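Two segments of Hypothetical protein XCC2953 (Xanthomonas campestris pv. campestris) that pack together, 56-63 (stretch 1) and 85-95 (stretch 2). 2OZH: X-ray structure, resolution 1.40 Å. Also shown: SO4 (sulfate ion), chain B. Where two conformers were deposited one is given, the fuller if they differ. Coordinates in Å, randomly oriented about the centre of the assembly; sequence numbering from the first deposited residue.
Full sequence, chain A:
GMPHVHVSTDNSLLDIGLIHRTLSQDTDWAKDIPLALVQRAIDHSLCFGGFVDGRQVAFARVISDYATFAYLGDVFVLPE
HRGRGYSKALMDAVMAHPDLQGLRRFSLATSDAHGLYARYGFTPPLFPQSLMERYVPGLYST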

# COMPACT_ATOMS: atom_id res chain seq x y z
N GLN A 56 -14.85 -10.84 18.59
CA GLN A 56 -14.42 -9.72 17.75
C GLN A 56 -15.65 -8.90 17.34
O GLN A 56 -16.66 -9.44 16.90
N VAL A 57 -15.51 -7.58 17.47
CA VAL A 57 -16.57 -6.63 17.16
C VAL A 57 -16.18 -5.61 16.10
O VAL A 57 -17.05 -4.91 15.58
N ALA A 58 -14.89 -5.49 15.77
CA ALA A 58 -14.46 -4.43 14.84
C ALA A 58 -13.13 -4.82 14.24
O ALA A 58 -12.42 -5.69 14.77
N PHE A 59 -12.77 -4.16 13.14
CA PHE A 59 -11.56 -4.48 12.39
C PHE A 59 -11.11 -3.27 11.60
O PHE A 59 -11.92 -2.46 11.17
N ALA A 60 -9.80 -3.18 11.42
CA ALA A 60 -9.19 -2.25 10.46
C ALA A 60 -7.91 -2.87 10.00
O ALA A 60 -7.26 -3.58 10.75
N ARG A 61 -7.52 -2.60 8.76
CA ARG A 61 -6.38 -3.26 8.17
C ARG A 61 -5.48 -2.26 7.44
O ARG A 61 -5.98 -1.42 6.70
N VAL A 62 -4.19 -2.35 7.70
CA VAL A 62 -3.21 -1.45 7.11
C VAL A 62 -2.18 -2.24 6.31
O VAL A 62 -1.60 -3.20 6.81
N ILE A 63 -1.92 -1.83 5.07
CA ILE A 63 -0.85 -2.39 4.26
C ILE A 63 0.23 -1.29 4.22
O ILE A 63 -0.05 -0.18 3.81
N GLY A 85 -17.83 3.98 20.24
CA GLY A 85 -16.47 4.42 20.14
C GLY A 85 -15.49 3.39 19.64
O GLY A 85 -14.27 3.66 19.67
N TYR A 86 -15.98 2.25 19.15
CA TYR A 86 -15.04 1.20 18.71
C TYR A 86 -14.26 1.59 17.44
O TYR A 86 -13.05 1.29 17.37
N SER A 87 -14.87 2.29 16.47
CA SER A 87 -14.13 2.78 15.28
C SER A 87 -13.01 3.69 15.69
O SER A 87 -11.86 3.58 15.21
N LYS A 88 -13.32 4.64 16.57
CA LYS A 88 -12.36 5.59 17.05
C LYS A 88 -11.25 4.88 17.80
O LYS A 88 -10.11 5.25 17.70
N ALA A 89 -11.59 3.85 18.58
CA ALA A 89 -10.56 3.14 19.33
C ALA A 89 -9.55 2.53 18.35
O ALA A 89 -8.32 2.58 18.55
N LEU A 90 -10.07 1.95 17.27
CA LEU A 90 -9.17 1.36 16.32
C LEU A 90 -8.37 2.42 15.55
O LEU A 90 -7.17 2.26 15.35
N MSE A 91 -9.01 3.51 15.12
CA MSE A 91 -8.29 4.55 14.43
C MSE A 91 -7.26 5.24 15.29
O MSE A 91 -6.16 5.57 14.83
N ASP A 92 -7.60 5.41 16.55
CA ASP A 92 -6.61 5.96 17.47
C ASP A 92 -5.38 5.06 17.54
O ASP A 92 -4.23 5.55 17.55
N ALA A 93 -5.58 3.74 17.55
CA ALA A 93 -4.49 2.81 17.60
C ALA A 93 -3.69 2.84 16.30
O ALA A 93 -2.47 2.72 16.32
N VAL A 94 -4.38 2.96 15.17
CA VAL A 94 -3.67 3.12 13.88
C VAL A 94 -2.80 4.35 13.88
O VAL A 94 -1.61 4.30 13.49
N MSE A 95 -3.36 5.47 14.31
CA MSE A 95 -2.62 6.73 14.26
C MSE A 95 -1.46 6.73 15.22
O MSE A 95 -0.45 7.45 14.98

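Two neighbouring strand residues, V57 and A58, both point toward the helix, which the usual alternation of a strand would not allow; V57, with phi/psi of -122/-13, breaks the pattern. No hydrogen bond or salt bridge joins the two stretches. L90 has the largest area covered by the other stretch, and its CD2 makes its closest approaches, to the strand's main chain as well as its side chains: CD2 of L90 lies 3.6 Å from C of F59, 3.7 Å from N of A60 and 3.9 Å from C of A58. The strand residues facing L90 are alanines, whose small CB groups leave the main chain within its reach. The CB atoms of A58 and A60 point toward the helix and stand 4.0 and 4.2 Å, respectively, from CD2 of L90. L90, one of two deposited conformers, has chi1 in m at -89° and chi2 in p.

The strand and helix run in roughly the same direction, at 35°, with their axes 8.6 Å apart at closest approach. The helix directs Y86, L90 and V94 toward the strand, a spacing of four residues that returns each to nearly the same face. The strand answers with A58, A60 and V62, alternation holding from A58 onward.

Larger side chains fill the two ends. Y86, chi1 m, packs its CB 4.4 Å from CB of A58, while its ring carbon CD2 meets CG2 of V57, chi1 m, at 3.7 Å, an oblique approach to the ring. Farther along, where the register pair V62 and V94 has its CA atoms 8.2 Å apart, two branched side chains, both t, span the wider gap through CG2 of V62 and CG1 of V94 at 4.1 Å.

F59 and R61 point away from the helix, and the guanidinium of R61 finds its hydrogen bonds elsewhere in the structure. Q56 stays out of the contact; its NE2 donates to O of A58 at 3.0 Å, while OE1 is satisfied elsewhere in the structure. On the helix, K88 and D92 are out of the strand's reach and one turn apart, and NZ of K88 forms a salt bridge with OD2 of D92 at 2.8 Å.

G85 is the N-cap residue; its backbone angles, 88/10, call for glycine, since a CB would be jammed against the preceding carbonyl O. The sulfate, probably from the crystallisation liquor, binds at this helix start: N of S87 donates to O3 of the sulfate at 3.0 Å, and OG of S87 to its O2 at 2.7 Å.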

# COMPACT_ATOMS: atom_id res chain seq x y z
CB GLN A 56 -13.68 -10.20 16.53
CG GLN A 56 -13.05 -9.04 15.76
CD GLN A 56 -12.12 -9.43 14.67
OE1 GLN A 56 -11.73 -10.58 14.54
NE2 GLN A 56 -11.68 -8.42 13.90
CB VAL A 57 -17.04 -5.88 18.41
CG1 VAL A 57 -17.55 -6.90 19.46
CG2 VAL A 57 -15.99 -4.99 18.99
CB ALA A 58 -14.33 -3.10 15.58
CB PHE A 59 -11.90 -5.58 11.38
CG PHE A 59 -10.72 -6.20 10.64
CD1 PHE A 59 -9.70 -6.84 11.32
CD2 PHE A 59 -10.66 -6.16 9.26
CE1 PHE A 59 -8.65 -7.43 10.63
CE2 PHE A 59 -9.65 -6.76 8.59
CZ PHE A 59 -8.65 -7.41 9.24
CB ALA A 60 -8.91 -0.89 11.13
CB ARG A 61 -6.81 -4.36 7.21
CG ARG A 61 -5.64 -5.21 6.70
CD ARG A 61 -6.12 -6.49 6.06
NE ARG A 61 -6.87 -6.29 4.84
CZ ARG A 61 -6.34 -6.27 3.62
NH1 ARG A 61 -5.03 -6.31 3.45
NH2 ARG A 61 -7.12 -6.23 2.57
CB VAL A 62 -2.53 -0.60 8.20
CG1 VAL A 62 -1.44 0.30 7.60
CG2 VAL A 62 -3.55 0.23 8.94
CB ILE A 63 -1.33 -2.70 2.85
CG1 ILE A 63 -2.52 -3.67 2.90
CG2 ILE A 63 -0.20 -3.29 2.03
CD1 ILE A 63 -3.18 -3.88 1.56
CB TYR A 86 -15.77 -0.14 18.56
CG TYR A 86 -16.46 -0.66 19.80
CD1 TYR A 86 -16.16 -0.17 21.08
CD2 TYR A 86 -17.39 -1.67 19.72
CE1 TYR A 86 -16.80 -0.65 22.19
CE2 TYR A 86 -18.03 -2.16 20.83
CZ TYR A 86 -17.73 -1.65 22.08
OH TYR A 86 -18.38 -2.15 23.15
CB SER A 87 -15.02 3.58 14.30
OG SER A 87 -15.83 2.73 13.52
CB LYS A 88 -13.02 6.65 17.96
CG LYS A 88 -12.00 7.60 18.67
CD LYS A 88 -12.62 8.52 19.72
CE LYS A 88 -11.65 9.62 20.15
NZ LYS A 88 -10.70 9.11 21.19
CB ALA A 89 -11.16 2.06 20.24
CB LEU A 90 -9.91 0.38 15.41
CG LEU A 90 -10.00 -1.07 15.90
CD1 LEU A 90 -10.79 -1.19 17.18
CD2 LEU A 90 -10.56 -1.96 14.88
CB MSE A 91 -9.25 5.60 13.88
CG MSE A 91 -10.02 5.13 12.68
SE MSE A 91 -8.94 4.58 11.17
CE MSE A 91 -7.98 5.90 11.04
CB ASP A 92 -7.20 6.16 18.88
CG ASP A 92 -8.15 7.33 18.99
OD1 ASP A 92 -8.26 8.16 18.07
OD2 ASP A 92 -8.82 7.40 20.06
CB ALA A 93 -5.02 1.41 17.84
CB VAL A 94 -4.66 3.16 12.70
CG1 VAL A 94 -3.99 3.50 11.38
CG2 VAL A 94 -5.44 1.84 12.58
CB MSE A 95 -3.54 7.91 14.57
CG MSE A 95 -4.60 8.19 13.56
SE MSE A 95 -3.93 8.90 11.85
CE MSE A 95 -3.90 7.22 11.08
S SO4 B . -18.66 3.72 15.55
O1 SO4 B . -18.76 5.15 15.75
O2 SO4 B . -18.26 3.61 14.14
O3 SO4 B . -17.61 3.41 16.47
O4 SO4 B . -19.94 3.03 15.63